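Local atomic coordinates of thymidylate synthase 1 (Bacillus subtilis, PDB entry 1BKP), a protein that probably catalyses the reductive methylation of dUMP to dTMP, with 5,10-methylenetetrahydrofolate as both methyl donor and reductant, as a homodimer. Residues A[67-72]-A[86-91]; A[73-78]-A[193-198]; A[83-86]-A[92-95]; A[197-202]-A[211-216]. All blocks are in the same frame, centred on the assembly; numbering follows the deposited sequence.

How the contacts relate
Helix 64-75 runs through the first two contacts: contact 1 ties it to the loop at 86-91, and contact 2 joins its C-terminal end to helix 188-206. Contact 3 shares Asn86 with contact 1, their centres about 8 Å apart, and Glu70 OE1 reaches Trp93 NE1 at 2.8 Å. The edge-to-face rings of Trp73 and Trp93 join contacts 2 and 3, with Trp73 CZ3 3.6 Å from Trp93 CE2. Contact 4 shares Val197 and Leu198 with contact 2 and packs helix 188-206 against strand 209-223; its centre is about 25 Å from that of contact 3. The side chains of Tyr195 and Trp93 lie about 9 and 8 Å from that of the catalytic Cys160.

Contact 1 (A[67-72]-A[86-91]); sequences AIKELL and NMMGVH
A Schellman motif ends helix 82-86, and Lys69 of helix 64-75 binds to the turn that makes it, meeting Met88 and Val90. Gly89, with its positive phi of 71°, is the C-prime residue: Gly89 N bonds to Asn86 O and Val90 N to Leu85 O. Glycine suits this place because it adopts such a backbone at little cost. Lys69 NZ donates to Met88 O at 3.0 Å, almost in line with the carbonyl (C=O...N 166°). The lysine chain is extended beyond CG, which carries the ammonium out to the turn while its methylenes serve as an apolar wall. Met88 slides past it in the opposite direction and, bent at its last torsion (chi3 69°), lays its CE 3.5 Å from Lys69 CG, a snug contact that an unbranched thioether can make. Val90 CG2 packs against the chain farther out, 3.8 Å from Lys69 CD. On the loop side, Asn86 ND2 gives a hydrogen bond of 2.8 Å to Val90 O. Helix 64-75 thus lies between this loop and helix 188-206, where Leu71 touches Gln194 and Leu72 touches Met201; Ile258 packs on Ile68 and Lys69.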
loop_
_atom_site.group_PDB
_atom_site.type_symbol
_atom_site.label_atom_id
_atom_site.label_comp_id
_atom_site.label_asym_id
_atom_site.label_seq_id
_atom_site.Cartn_x
_atom_site.Cartn_y
_atom_site.Cartn_z
ATOM N N ALA A 67 -11.910 -19.613 -4.115
ATOM C CA ALA A 67 -11.438 -18.201 -4.139
ATOM C C ALA A 67 -12.555 -17.247 -4.500
ATOM O O ALA A 67 -12.659 -16.155 -3.872
ATOM C CB ALA A 67 -10.278 -18.069 -5.139
ATOM N N ILE A 68 -13.357 -17.602 -5.542
ATOM C CA ILE A 68 -14.501 -16.780 -5.903
ATOM C C ILE A 68 -15.564 -16.768 -4.830
ATOM O O ILE A 68 -16.150 -15.713 -4.549
ATOM C CB ILE A 68 -15.057 -17.148 -7.259
ATOM C CG1 ILE A 68 -13.931 -16.937 -8.247
ATOM C CG2 ILE A 68 -16.306 -16.346 -7.611
ATOM C CD1 ILE A 68 -14.290 -17.403 -9.701
ATOM N N LYS A 69 -15.799 -17.910 -4.179
ATOM C CA LYS A 69 -16.781 -17.888 -3.066
ATOM C C LYS A 69 -16.419 -16.932 -1.936
ATOM O O LYS A 69 -17.332 -16.189 -1.441
ATOM C CB LYS A 69 -17.104 -19.302 -2.528
ATOM C CG LYS A 69 -17.916 -20.152 -3.500
ATOM C CD LYS A 69 -17.882 -21.594 -3.018
ATOM C CE LYS A 69 -18.772 -22.469 -3.872
ATOM N NZ LYS A 69 -18.621 -23.894 -3.475
ATOM N N GLU A 70 -15.142 -16.992 -1.485
ATOM C CA GLU A 70 -14.654 -16.118 -0.403
ATOM C C GLU A 70 -14.702 -14.689 -0.898
ATOM O O GLU A 70 -15.125 -13.815 -0.165
ATOM C CB GLU A 70 -13.227 -16.474 -0.040
ATOM C CG GLU A 70 -12.674 -15.684 1.079
ATOM C CD GLU A 70 -11.206 -15.990 1.208
ATOM O OE1 GLU A 70 -10.898 -17.075 1.734
ATOM O OE2 GLU A 70 -10.402 -15.282 0.594
ATOM N N LEU A 71 -14.327 -14.449 -2.152
ATOM C CA LEU A 71 -14.454 -13.052 -2.688
ATOM C C LEU A 71 -15.888 -12.527 -2.568
ATOM O O LEU A 71 -16.115 -11.425 -2.092
ATOM C CB LEU A 71 -13.997 -13.025 -4.146
ATOM C CG LEU A 71 -13.977 -11.599 -4.745
ATOM C CD1 LEU A 71 -12.752 -10.826 -4.206
ATOM C CD2 LEU A 71 -13.974 -11.708 -6.254
ATOM N N LEU A 72 -16.902 -13.330 -2.949
ATOM C CA LEU A 72 -18.304 -12.857 -2.883
ATOM C C LEU A 72 -18.792 -12.608 -1.453
ATOM O O LEU A 72 -19.493 -11.645 -1.185
ATOM C CB LEU A 72 -19.248 -13.859 -3.574
ATOM C CG LEU A 72 -18.937 -14.073 -5.078
ATOM C CD1 LEU A 72 -19.774 -15.328 -5.651
ATOM C CD2 LEU A 72 -19.346 -12.768 -5.812
ATOM N N ASN A 86 -20.287 -21.060 5.283
ATOM C CA ASN A 86 -20.520 -22.506 5.354
ATOM C C ASN A 86 -21.613 -22.937 4.402
ATOM O O ASN A 86 -21.494 -24.028 3.807
ATOM C CB ASN A 86 -20.865 -22.964 6.779
ATOM C CG ASN A 86 -19.701 -22.923 7.726
ATOM O OD1 ASN A 86 -19.906 -22.786 8.922
ATOM N ND2 ASN A 86 -18.468 -22.977 7.209
ATOM N N MET A 87 -22.631 -22.083 4.205
ATOM C CA MET A 87 -23.732 -22.339 3.263
ATOM C C MET A 87 -23.261 -22.447 1.810
ATOM O O MET A 87 -23.959 -23.020 0.995
ATOM C CB MET A 87 -24.807 -21.246 3.329
ATOM C CG MET A 87 -26.029 -21.563 4.221
ATOM S SD MET A 87 -26.995 -20.057 4.773
ATOM C CE MET A 87 -27.335 -19.190 3.173
ATOM N N MET A 88 -22.097 -21.888 1.473
ATOM C CA MET A 88 -21.596 -21.974 0.126
ATOM C C MET A 88 -20.661 -23.108 0.094
ATOM O O MET A 88 -19.879 -23.260 -0.882
ATOM C CB MET A 88 -20.865 -20.707 -0.245
ATOM C CG MET A 88 -21.660 -19.437 -0.054
ATOM S SD MET A 88 -20.601 -17.967 -0.296
ATOM C CE MET A 88 -20.366 -18.156 -2.003
ATOM N N GLY A 89 -20.716 -23.904 1.171
ATOM C CA GLY A 89 -19.897 -25.064 1.361
ATOM C C GLY A 89 -18.419 -24.805 1.651
ATOM O O GLY A 89 -17.578 -25.608 1.292
ATOM N N VAL A 90 -18.060 -23.700 2.292
ATOM C CA VAL A 90 -16.624 -23.405 2.536
ATOM C C VAL A 90 -16.383 -23.395 4.039
ATOM O O VAL A 90 -17.105 -22.737 4.771
ATOM C CB VAL A 90 -16.202 -22.033 1.902
ATOM C CG1 VAL A 90 -14.838 -21.582 2.351
ATOM C CG2 VAL A 90 -16.268 -22.116 0.432
ATOM N N HIS A 91 -15.324 -24.103 4.453
ATOM C CA HIS A 91 -14.963 -24.268 5.807
ATOM C C HIS A 91 -13.587 -23.802 6.170
ATOM O O HIS A 91 -13.241 -23.898 7.341
ATOM C CB HIS A 91 -15.087 -25.720 6.181
ATOM C CG HIS A 91 -16.487 -26.173 6.235
ATOM N ND1 HIS A 91 -17.297 -25.931 7.328
ATOM C CD2 HIS A 91 -17.275 -26.737 5.283
ATOM C CE1 HIS A 91 -18.535 -26.294 7.034
ATOM N NE2 HIS A 91 -18.546 -26.792 5.799
#

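Contact 2 (A[73-78]-A[193-198]); sequences WIWQLK and FQYNVL
The indole of Trp75 has Leu198 CD2 over one face and Tyr195 OH at its edge. The methyl sits 3.6 Å from the centroid of the six-membered ring and only 12° off the normal, a CH-pi contact from almost straight above the ring. Leu198 CG lies anti to the backbone N (chi1 -179°), which carries the branch from helix 188-206 toward the indole, and CD2 settles over the six-membered ring; CD1 lies toward the CG side of the ring system, 4.0 Å from Trp75 CD2. At the edge, Trp75 NE1 donates to Tyr195 OH over 3.0 Å, with an N-H...O angle of 163° and the oxygen close to the indole plane. The phenol ring meets the indole steeply, and its CE2 packs 3.9 Å from Trp75 CZ2. Tryptophan suits this place because it offers a broad apolar face and a single N-H in its plane; tyrosine can reach that N-H with a hydroxyl from the neighbouring helix. Without the indole, as with an alanine here, Tyr195 OH would probably lose this donor and a gap would open beside Leu198. Thr164 of strand 161-169 and Leu111 also touch Trp75, and Tyr195 lies near Asn191, a predicted dUMP-binding residue. The bond satisfies the indole N-H in the buried interior, and because it lies at the edge while the methyl presses on a face, the two together are likely to limit rotation of the ring.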
loop_
_atom_site.group_PDB
_atom_site.type_symbol
_atom_site.label_atom_id
_atom_site.label_comp_id
_atom_site.label_asym_id
_atom_site.label_seq_id
_atom_site.Cartn_x
_atom_site.Cartn_y
_atom_site.Cartn_z
ATOM N N TRP A 73 -18.342 -13.445 -0.531
ATOM C CA TRP A 73 -18.718 -13.358 0.872
ATOM C C TRP A 73 -18.179 -11.978 1.381
ATOM O O TRP A 73 -18.841 -11.274 2.149
ATOM C CB TRP A 73 -17.992 -14.494 1.636
ATOM C CG TRP A 73 -18.150 -14.495 3.112
ATOM C CD1 TRP A 73 -19.312 -14.471 3.808
ATOM C CD2 TRP A 73 -17.099 -14.540 4.098
ATOM N NE1 TRP A 73 -19.068 -14.496 5.175
ATOM C CE2 TRP A 73 -17.716 -14.567 5.370
ATOM C CE3 TRP A 73 -15.713 -14.579 4.028
ATOM C CZ2 TRP A 73 -16.987 -14.629 6.545
ATOM C CZ3 TRP A 73 -14.970 -14.641 5.228
ATOM C CH2 TRP A 73 -15.594 -14.669 6.435
ATOM N N ILE A 74 -16.898 -11.692 1.127
ATOM C CA ILE A 74 -16.329 -10.415 1.575
ATOM C C ILE A 74 -16.871 -9.135 0.837
ATOM O O ILE A 74 -17.311 -8.123 1.501
ATOM C CB ILE A 74 -14.776 -10.434 1.393
ATOM C CG1 ILE A 74 -14.120 -11.595 2.249
ATOM C CG2 ILE A 74 -14.121 -9.066 1.874
ATOM C CD1 ILE A 74 -12.625 -11.902 1.646
ATOM N N TRP A 75 -16.830 -9.163 -0.487
ATOM C CA TRP A 75 -17.155 -7.978 -1.296
ATOM C C TRP A 75 -18.605 -7.789 -1.739
ATOM O O TRP A 75 -19.039 -6.648 -1.847
ATOM C CB TRP A 75 -16.315 -7.983 -2.577
ATOM C CG TRP A 75 -14.856 -7.547 -2.328
ATOM C CD1 TRP A 75 -13.811 -8.276 -1.754
ATOM C CD2 TRP A 75 -14.357 -6.228 -2.568
ATOM N NE1 TRP A 75 -12.697 -7.454 -1.634
ATOM C CE2 TRP A 75 -12.994 -6.202 -2.132
ATOM C CE3 TRP A 75 -14.924 -5.071 -3.125
ATOM C CZ2 TRP A 75 -12.195 -5.054 -2.245
ATOM C CZ3 TRP A 75 -14.105 -3.905 -3.243
ATOM C CH2 TRP A 75 -12.770 -3.918 -2.808
ATOM N N GLN A 76 -19.353 -8.877 -1.897
ATOM C CA GLN A 76 -20.725 -8.806 -2.380
ATOM C C GLN A 76 -21.708 -8.923 -1.234
ATOM O O GLN A 76 -22.520 -8.018 -1.031
ATOM C CB GLN A 76 -21.009 -9.902 -3.415
ATOM C CG GLN A 76 -22.304 -9.640 -4.125
ATOM C CD GLN A 76 -22.721 -10.860 -4.878
ATOM O OE1 GLN A 76 -22.918 -11.882 -4.275
ATOM N NE2 GLN A 76 -22.744 -10.788 -6.230
ATOM N N LEU A 77 -21.606 -9.979 -0.411
ATOM C CA LEU A 77 -22.509 -10.101 0.725
ATOM C C LEU A 77 -22.001 -9.160 1.817
ATOM O O LEU A 77 -22.758 -8.765 2.742
ATOM C CB LEU A 77 -22.501 -11.553 1.269
ATOM C CG LEU A 77 -22.681 -12.707 0.230
ATOM C CD1 LEU A 77 -22.930 -14.083 0.998
ATOM C CD2 LEU A 77 -23.703 -12.458 -0.740
ATOM N N LYS A 78 -20.704 -8.861 1.823
ATOM C CA LYS A 78 -20.118 -7.979 2.859
ATOM C C LYS A 78 -20.473 -8.528 4.198
ATOM O O LYS A 78 -20.936 -7.796 5.117
ATOM C CB LYS A 78 -20.642 -6.529 2.701
ATOM C CG LYS A 78 -20.080 -5.880 1.462
ATOM C CD LYS A 78 -20.708 -4.490 1.011
ATOM C CE LYS A 78 -22.052 -4.604 0.385
ATOM N NZ LYS A 78 -22.543 -3.341 -0.341
ATOM N N PHE A 193 -5.240 -14.773 -7.938
ATOM C CA PHE A 193 -6.392 -15.089 -8.847
ATOM C C PHE A 193 -7.673 -14.377 -8.405
ATOM O O PHE A 193 -8.314 -13.704 -9.175
ATOM C CB PHE A 193 -6.630 -16.617 -8.856
ATOM C CG PHE A 193 -7.891 -17.019 -9.634
ATOM C CD1 PHE A 193 -7.916 -16.939 -11.008
ATOM C CD2 PHE A 193 -9.049 -17.449 -8.967
ATOM C CE1 PHE A 193 -9.103 -17.307 -11.741
ATOM C CE2 PHE A 193 -10.222 -17.807 -9.664
ATOM C CZ PHE A 193 -10.254 -17.744 -11.027
ATOM N N GLN A 194 -7.942 -14.401 -7.104
ATOM C CA GLN A 194 -9.164 -13.893 -6.526
ATOM C C GLN A 194 -9.358 -12.396 -6.798
ATOM O O GLN A 194 -10.449 -12.007 -7.217
ATOM C CB GLN A 194 -9.094 -14.185 -5.042
ATOM C CG GLN A 194 -9.901 -13.382 -4.107
ATOM C CD GLN A 194 -9.679 -13.863 -2.638
ATOM O OE1 GLN A 194 -10.520 -14.580 -2.066
ATOM N NE2 GLN A 194 -8.558 -13.525 -2.083
ATOM N N TYR A 195 -8.309 -11.599 -6.676
ATOM C CA TYR A 195 -8.467 -10.153 -6.925
ATOM C C TYR A 195 -8.573 -9.792 -8.396
ATOM O O TYR A 195 -9.192 -8.739 -8.760
ATOM C CB TYR A 195 -7.453 -9.281 -6.095
ATOM C CG TYR A 195 -8.035 -9.030 -4.736
ATOM C CD1 TYR A 195 -7.961 -10.024 -3.704
ATOM C CD2 TYR A 195 -8.723 -7.811 -4.463
ATOM C CE1 TYR A 195 -8.546 -9.812 -2.445
ATOM C CE2 TYR A 195 -9.332 -7.579 -3.234
ATOM C CZ TYR A 195 -9.227 -8.603 -2.226
ATOM O OH TYR A 195 -9.867 -8.348 -1.032
ATOM N N ASN A 196 -7.999 -10.635 -9.272
ATOM C CA ASN A 196 -8.169 -10.365 -10.701
ATOM C C ASN A 196 -9.658 -10.628 -11.090
ATOM O O ASN A 196 -10.286 -9.889 -11.916
ATOM C CB ASN A 196 -7.223 -11.269 -11.521
ATOM C CG ASN A 196 -7.236 -10.895 -12.976
ATOM O OD1 ASN A 196 -7.892 -11.542 -13.711
ATOM N ND2 ASN A 196 -6.626 -9.738 -13.360
ATOM N N VAL A 197 -10.264 -11.640 -10.464
ATOM C CA VAL A 197 -11.705 -11.882 -10.727
ATOM C C VAL A 197 -12.524 -10.620 -10.297
ATOM O O VAL A 197 -13.334 -10.108 -11.054
ATOM C CB VAL A 197 -12.226 -13.174 -9.990
ATOM C CG1 VAL A 197 -13.737 -13.374 -10.295
ATOM C CG2 VAL A 197 -11.457 -14.324 -10.564
ATOM N N LEU A 198 -12.139 -10.003 -9.179
ATOM C CA LEU A 198 -12.855 -8.834 -8.726
ATOM C C LEU A 198 -12.671 -7.696 -9.794
ATOM O O LEU A 198 -13.612 -6.953 -10.046
ATOM C CB LEU A 198 -12.287 -8.330 -7.397
ATOM C CG LEU A 198 -13.001 -7.109 -6.807
ATOM C CD1 LEU A 198 -14.477 -7.487 -6.367
ATOM C CD2 LEU A 198 -12.124 -6.623 -5.582
#

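Contact 3 (A[83-86]-A[92-95]); sequences NDLN and IWDQ
Leu85 and Trp93 make the apolar half of this contact, Asn86 and Asp94 the polar half. With its CG opposite the backbone N, Leu85 sends CD2 across to the five-membered part of the indole, 3.4 Å from Trp93 CD1 and 3.7 Å from Trp93 CG. Leucine suits this spot because its chain is long enough to bring a methyl to the indole without a polar group to bury. The indole N-H is held elsewhere, by Glu70 OE1. Asn86 CG is turned beside its own backbone N (chi1 -71°), and the amide meets Asp94 edgewise through its N-H: Asn86 ND2 to Asp94 OD1 is 2.9 Å and almost straight, at 175°. The bond lies in the amide plane and uses the syn lone pair of Asp94 OD1, with the carboxylate plane turned 79° from the amide. The same ND2 also serves Val90 O, while Asp94 OD2 takes a hydrogen bond from His91 ND1. A leucine in place of Asn86 would probably leave both Asp94 OD1 and Val90 O without this donor. Asn86, the last residue of helix 82-86, thus ties the C-terminus of the helix, beside its Schellman motif, to the chain that follows through Val90 O and Asp94 OD1.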
loop_
_atom_site.group_PDB
_atom_site.type_symbol
_atom_site.label_atom_id
_atom_site.label_comp_id
_atom_site.label_asym_id
_atom_site.label_seq_id
_atom_site.Cartn_x
_atom_site.Cartn_y
_atom_site.Cartn_z
ATOM N N ASN A 83 -21.110 -18.568 9.096
ATOM C CA ASN A 83 -22.238 -19.421 8.690
ATOM C C ASN A 83 -22.622 -19.123 7.275
ATOM O O ASN A 83 -22.904 -20.040 6.534
ATOM C CB ASN A 83 -23.420 -19.274 9.656
ATOM C CG ASN A 83 -23.017 -19.594 11.096
ATOM O OD1 ASN A 83 -22.683 -20.738 11.429
ATOM N ND2 ASN A 83 -22.997 -18.571 11.946
ATOM N N ASP A 84 -22.513 -17.875 6.823
ATOM C CA ASP A 84 -22.840 -17.580 5.443
ATOM C C ASP A 84 -21.851 -18.292 4.535
ATOM O O ASP A 84 -22.171 -18.698 3.451
ATOM C CB ASP A 84 -22.719 -16.080 5.110
ATOM C CG ASP A 84 -23.792 -15.265 5.678
ATOM O OD1 ASP A 84 -24.904 -15.804 5.817
ATOM O OD2 ASP A 84 -23.534 -14.087 5.964
ATOM N N LEU A 85 -20.614 -18.364 4.952
ATOM C CA LEU A 85 -19.623 -19.008 4.115
ATOM C C LEU A 85 -19.833 -20.532 4.148
ATOM O O LEU A 85 -19.690 -21.228 3.107
ATOM C CB LEU A 85 -18.240 -18.578 4.642
ATOM C CG LEU A 85 -17.015 -18.774 3.758
ATOM C CD1 LEU A 85 -17.126 -18.167 2.344
ATOM C CD2 LEU A 85 -15.882 -18.162 4.545
ATOM N N ASN A 86 -20.287 -21.060 5.283
ATOM C CA ASN A 86 -20.520 -22.506 5.354
ATOM C C ASN A 86 -21.613 -22.937 4.402
ATOM O O ASN A 86 -21.494 -24.028 3.807
ATOM C CB ASN A 86 -20.865 -22.964 6.779
ATOM C CG ASN A 86 -19.701 -22.923 7.726
ATOM O OD1 ASN A 86 -19.906 -22.786 8.922
ATOM N ND2 ASN A 86 -18.468 -22.977 7.209
ATOM N N ILE A 92 -12.847 -23.199 5.224
ATOM C CA ILE A 92 -11.489 -22.756 5.545
ATOM C C ILE A 92 -11.413 -21.655 6.559
ATOM O O ILE A 92 -10.298 -21.300 6.938
ATOM C CB ILE A 92 -10.678 -22.279 4.299
ATOM C CG1 ILE A 92 -11.339 -21.015 3.716
ATOM C CG2 ILE A 92 -10.683 -23.351 3.241
ATOM C CD1 ILE A 92 -10.594 -20.412 2.540
ATOM N N TRP A 93 -12.534 -21.000 6.898
ATOM C CA TRP A 93 -12.444 -19.950 7.924
ATOM C C TRP A 93 -12.957 -20.396 9.299
ATOM O O TRP A 93 -13.043 -19.567 10.215
ATOM C CB TRP A 93 -13.250 -18.732 7.512
ATOM C CG TRP A 93 -12.642 -18.030 6.364
ATOM C CD1 TRP A 93 -12.569 -18.467 5.050
ATOM C CD2 TRP A 93 -12.118 -16.696 6.371
ATOM N NE1 TRP A 93 -12.078 -17.451 4.245
ATOM C CE2 TRP A 93 -11.797 -16.357 5.028
ATOM C CE3 TRP A 93 -11.892 -15.759 7.368
ATOM C CZ2 TRP A 93 -11.276 -15.109 4.670
ATOM C CZ3 TRP A 93 -11.358 -14.515 7.014
ATOM C CH2 TRP A 93 -11.058 -14.203 5.663
ATOM N N ASP A 94 -13.416 -21.656 9.407
ATOM C CA ASP A 94 -14.054 -22.116 10.679
ATOM C C ASP A 94 -13.234 -21.945 11.954
ATOM O O ASP A 94 -13.787 -21.577 12.977
ATOM C CB ASP A 94 -14.457 -23.565 10.592
ATOM C CG ASP A 94 -15.480 -23.852 9.502
ATOM O OD1 ASP A 94 -16.172 -22.941 9.005
ATOM O OD2 ASP A 94 -15.633 -25.044 9.191
ATOM N N GLN A 95 -11.920 -22.120 11.859
ATOM C CA GLN A 95 -11.024 -22.000 12.998
ATOM C C GLN A 95 -11.080 -20.624 13.623
ATOM O O GLN A 95 -10.762 -20.473 14.778
ATOM C CB GLN A 95 -9.570 -22.231 12.586
ATOM C CG GLN A 95 -9.374 -22.979 11.270
ATOM C CD GLN A 95 -7.904 -23.215 10.927
ATOM O OE1 GLN A 95 -7.533 -24.291 10.433
ATOM N NE2 GLN A 95 -7.062 -22.212 11.191
#

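Contact 4 (A[197-202]-A[211-216]); sequences VLQRMI and GEYIFN
Gln199 of helix 188-206 reaches the backbone of strand 209-223 with its amide. NE2 gives a hydrogen bond to Glu212 O at 3.1 Å, bent at the hydrogen (138°), and approaches from above the carbonyl plane instead of along a lone pair. On the other side of the amide, OE1 lies 3.4 Å from Tyr213 CB and 3.8 Å from Tyr213 CG, oblique to the ring. The glutamine chain leaves the helix with CG anti to the backbone N (chi1 -169°) and stays extended, reaching from helix to strand where the axes of 197-202 and 211-216 approach to 10.2 Å. Glutamine suits the place because it is long enough to do so and ends in both a donor and an acceptor.

Both ends of the amide have further partners: NE2 also donates to Leu173 O, and OE1 accepts from Asn51 ND2. This buried group is therefore gripped by three hydrogen bonds, which should fix its rotation. Asn51 ND2 also bonds to Gly211 O, linking the glutamine amide and the strand through one side chain. Tyr213 is held at its far end, where its OH is hydrogen-bonded to Val192 O of the same helix, while Glu212, whose CB points away from the helix, forms a salt bridge with Arg48.

The contact belongs to the beta-alpha-beta unit of strand 172-183, helix 188-206 and strand 209-223. Segment 197-202 runs roughly antiparallel to 211-216, at 149°, with helix 64-75 touching Leu198 and Met201, while Ile214 packs on Ser44 of the second subunit.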
loop_
_atom_site.group_PDB
_atom_site.type_symbol
_atom_site.label_atom_id
_atom_site.label_comp_id
_atom_site.label_asym_id
_atom_site.label_seq_id
_atom_site.Cartn_x
_atom_site.Cartn_y
_atom_site.Cartn_z
ATOM N N VAL A 197 -10.264 -11.640 -10.464
ATOM C CA VAL A 197 -11.705 -11.882 -10.727
ATOM C C VAL A 197 -12.524 -10.620 -10.297
ATOM O O VAL A 197 -13.334 -10.108 -11.054
ATOM C CB VAL A 197 -12.226 -13.174 -9.990
ATOM C CG1 VAL A 197 -13.737 -13.374 -10.295
ATOM C CG2 VAL A 197 -11.457 -14.324 -10.564
ATOM N N LEU A 198 -12.139 -10.003 -9.179
ATOM C CA LEU A 198 -12.855 -8.834 -8.726
ATOM C C LEU A 198 -12.671 -7.696 -9.794
ATOM O O LEU A 198 -13.612 -6.953 -10.046
ATOM C CB LEU A 198 -12.287 -8.330 -7.397
ATOM C CG LEU A 198 -13.001 -7.109 -6.807
ATOM C CD1 LEU A 198 -14.477 -7.487 -6.367
ATOM C CD2 LEU A 198 -12.124 -6.623 -5.582
ATOM N N GLN A 199 -11.471 -7.566 -10.373
ATOM C CA GLN A 199 -11.241 -6.553 -11.383
ATOM C C GLN A 199 -12.218 -6.748 -12.540
ATOM O O GLN A 199 -12.800 -5.736 -13.062
ATOM C CB GLN A 199 -9.839 -6.628 -11.946
ATOM C CG GLN A 199 -9.507 -5.420 -12.796
ATOM C CD GLN A 199 -8.085 -5.468 -13.300
ATOM O OE1 GLN A 199 -7.445 -6.490 -13.168
ATOM N NE2 GLN A 199 -7.593 -4.375 -13.925
ATOM N N ARG A 200 -12.250 -7.986 -13.065
ATOM C CA ARG A 200 -13.154 -8.339 -14.171
ATOM C C ARG A 200 -14.609 -8.100 -13.824
ATOM O O ARG A 200 -15.366 -7.563 -14.673
ATOM C CB ARG A 200 -12.915 -9.792 -14.614
ATOM C CG ARG A 200 -11.422 -9.950 -15.176
ATOM C CD ARG A 200 -11.045 -11.398 -15.504
ATOM N NE ARG A 200 -9.643 -11.389 -15.897
ATOM C CZ ARG A 200 -9.214 -11.588 -17.132
ATOM N NH1 ARG A 200 -10.064 -11.939 -18.119
ATOM N NH2 ARG A 200 -7.934 -11.517 -17.353
ATOM N N MET A 201 -15.046 -8.427 -12.605
ATOM C CA MET A 201 -16.456 -8.178 -12.230
ATOM C C MET A 201 -16.822 -6.698 -12.280
ATOM O O MET A 201 -17.862 -6.300 -12.852
ATOM C CB MET A 201 -16.709 -8.621 -10.804
ATOM C CG MET A 201 -16.755 -10.215 -10.730
ATOM S SD MET A 201 -16.694 -10.700 -8.971
ATOM C CE MET A 201 -18.312 -10.278 -8.336
ATOM N N ILE A 202 -15.931 -5.892 -11.686
ATOM C CA ILE A 202 -16.194 -4.457 -11.512
ATOM C C ILE A 202 -16.083 -3.741 -12.844
ATOM O O ILE A 202 -16.885 -2.896 -13.148
ATOM C CB ILE A 202 -15.367 -3.734 -10.289
ATOM C CG1 ILE A 202 -15.968 -4.168 -8.912
ATOM C CG2 ILE A 202 -15.480 -2.136 -10.480
ATOM C CD1 ILE A 202 -15.175 -3.787 -7.713
ATOM N N GLY A 211 -7.650 -2.845 -17.574
ATOM C CA GLY A 211 -6.334 -2.279 -17.629
ATOM C C GLY A 211 -5.384 -3.254 -16.980
ATOM O O GLY A 211 -5.564 -4.487 -17.013
ATOM N N GLU A 212 -4.316 -2.699 -16.433
ATOM C CA GLU A 212 -3.262 -3.526 -15.795
ATOM C C GLU A 212 -3.718 -4.063 -14.448
ATOM O O GLU A 212 -4.636 -3.470 -13.854
ATOM C CB GLU A 212 -2.043 -2.589 -15.604
ATOM C CG GLU A 212 -0.834 -3.326 -15.234
ATOM C CD GLU A 212 0.415 -2.578 -15.597
ATOM O OE1 GLU A 212 0.347 -1.344 -15.814
ATOM O OE2 GLU A 212 1.476 -3.240 -15.646
ATOM N N TYR A 213 -3.101 -5.165 -13.937
ATOM C CA TYR A 213 -3.500 -5.683 -12.603
ATOM C C TYR A 213 -2.137 -5.838 -11.871
ATOM O O TYR A 213 -1.236 -6.463 -12.424
ATOM C CB TYR A 213 -4.153 -7.042 -12.772
ATOM C CG TYR A 213 -4.298 -7.791 -11.461
ATOM C CD1 TYR A 213 -4.969 -7.255 -10.366
ATOM C CD2 TYR A 213 -3.786 -9.066 -11.342
ATOM C CE1 TYR A 213 -5.128 -8.023 -9.183
ATOM C CE2 TYR A 213 -3.959 -9.830 -10.181
ATOM C CZ TYR A 213 -4.654 -9.288 -9.109
ATOM O OH TYR A 213 -4.939 -10.107 -7.984
ATOM N N ILE A 214 -1.969 -5.164 -10.741
ATOM C CA ILE A 214 -0.726 -5.129 -9.981
ATOM C C ILE A 214 -1.013 -5.691 -8.573
ATOM O O ILE A 214 -1.902 -5.217 -7.896
ATOM C CB ILE A 214 -0.293 -3.663 -9.915
ATOM C CG1 ILE A 214 -0.123 -3.143 -11.343
ATOM C CG2 ILE A 214 0.977 -3.533 -9.149
ATOM C CD1 ILE A 214 -0.678 -1.775 -11.537
ATOM N N PHE A 215 -0.102 -6.525 -8.066
ATOM C CA PHE A 215 -0.308 -7.201 -6.774
ATOM C C PHE A 215 0.998 -7.024 -6.017
ATOM O O PHE A 215 2.070 -7.449 -6.460
ATOM C CB PHE A 215 -0.587 -8.671 -7.012
ATOM C CG PHE A 215 -1.089 -9.420 -5.736
ATOM C CD1 PHE A 215 -0.194 -9.804 -4.732
ATOM C CD2 PHE A 215 -2.451 -9.640 -5.549
ATOM C CE1 PHE A 215 -0.639 -10.402 -3.494
ATOM C CE2 PHE A 215 -2.976 -10.253 -4.316
ATOM C CZ PHE A 215 -2.083 -10.633 -3.293
ATOM N N ASN A 216 0.911 -6.273 -4.958
ATOM C CA ASN A 216 2.098 -5.942 -4.132
ATOM C C ASN A 216 2.099 -6.743 -2.878
ATOM O O ASN A 216 1.050 -6.836 -2.242
ATOM C CB ASN A 216 1.986 -4.486 -3.685
ATOM C CG ASN A 216 2.163 -3.505 -4.858
ATOM O OD1 ASN A 216 3.175 -3.577 -5.565
ATOM N ND2 ASN A 216 1.114 -2.765 -5.196
#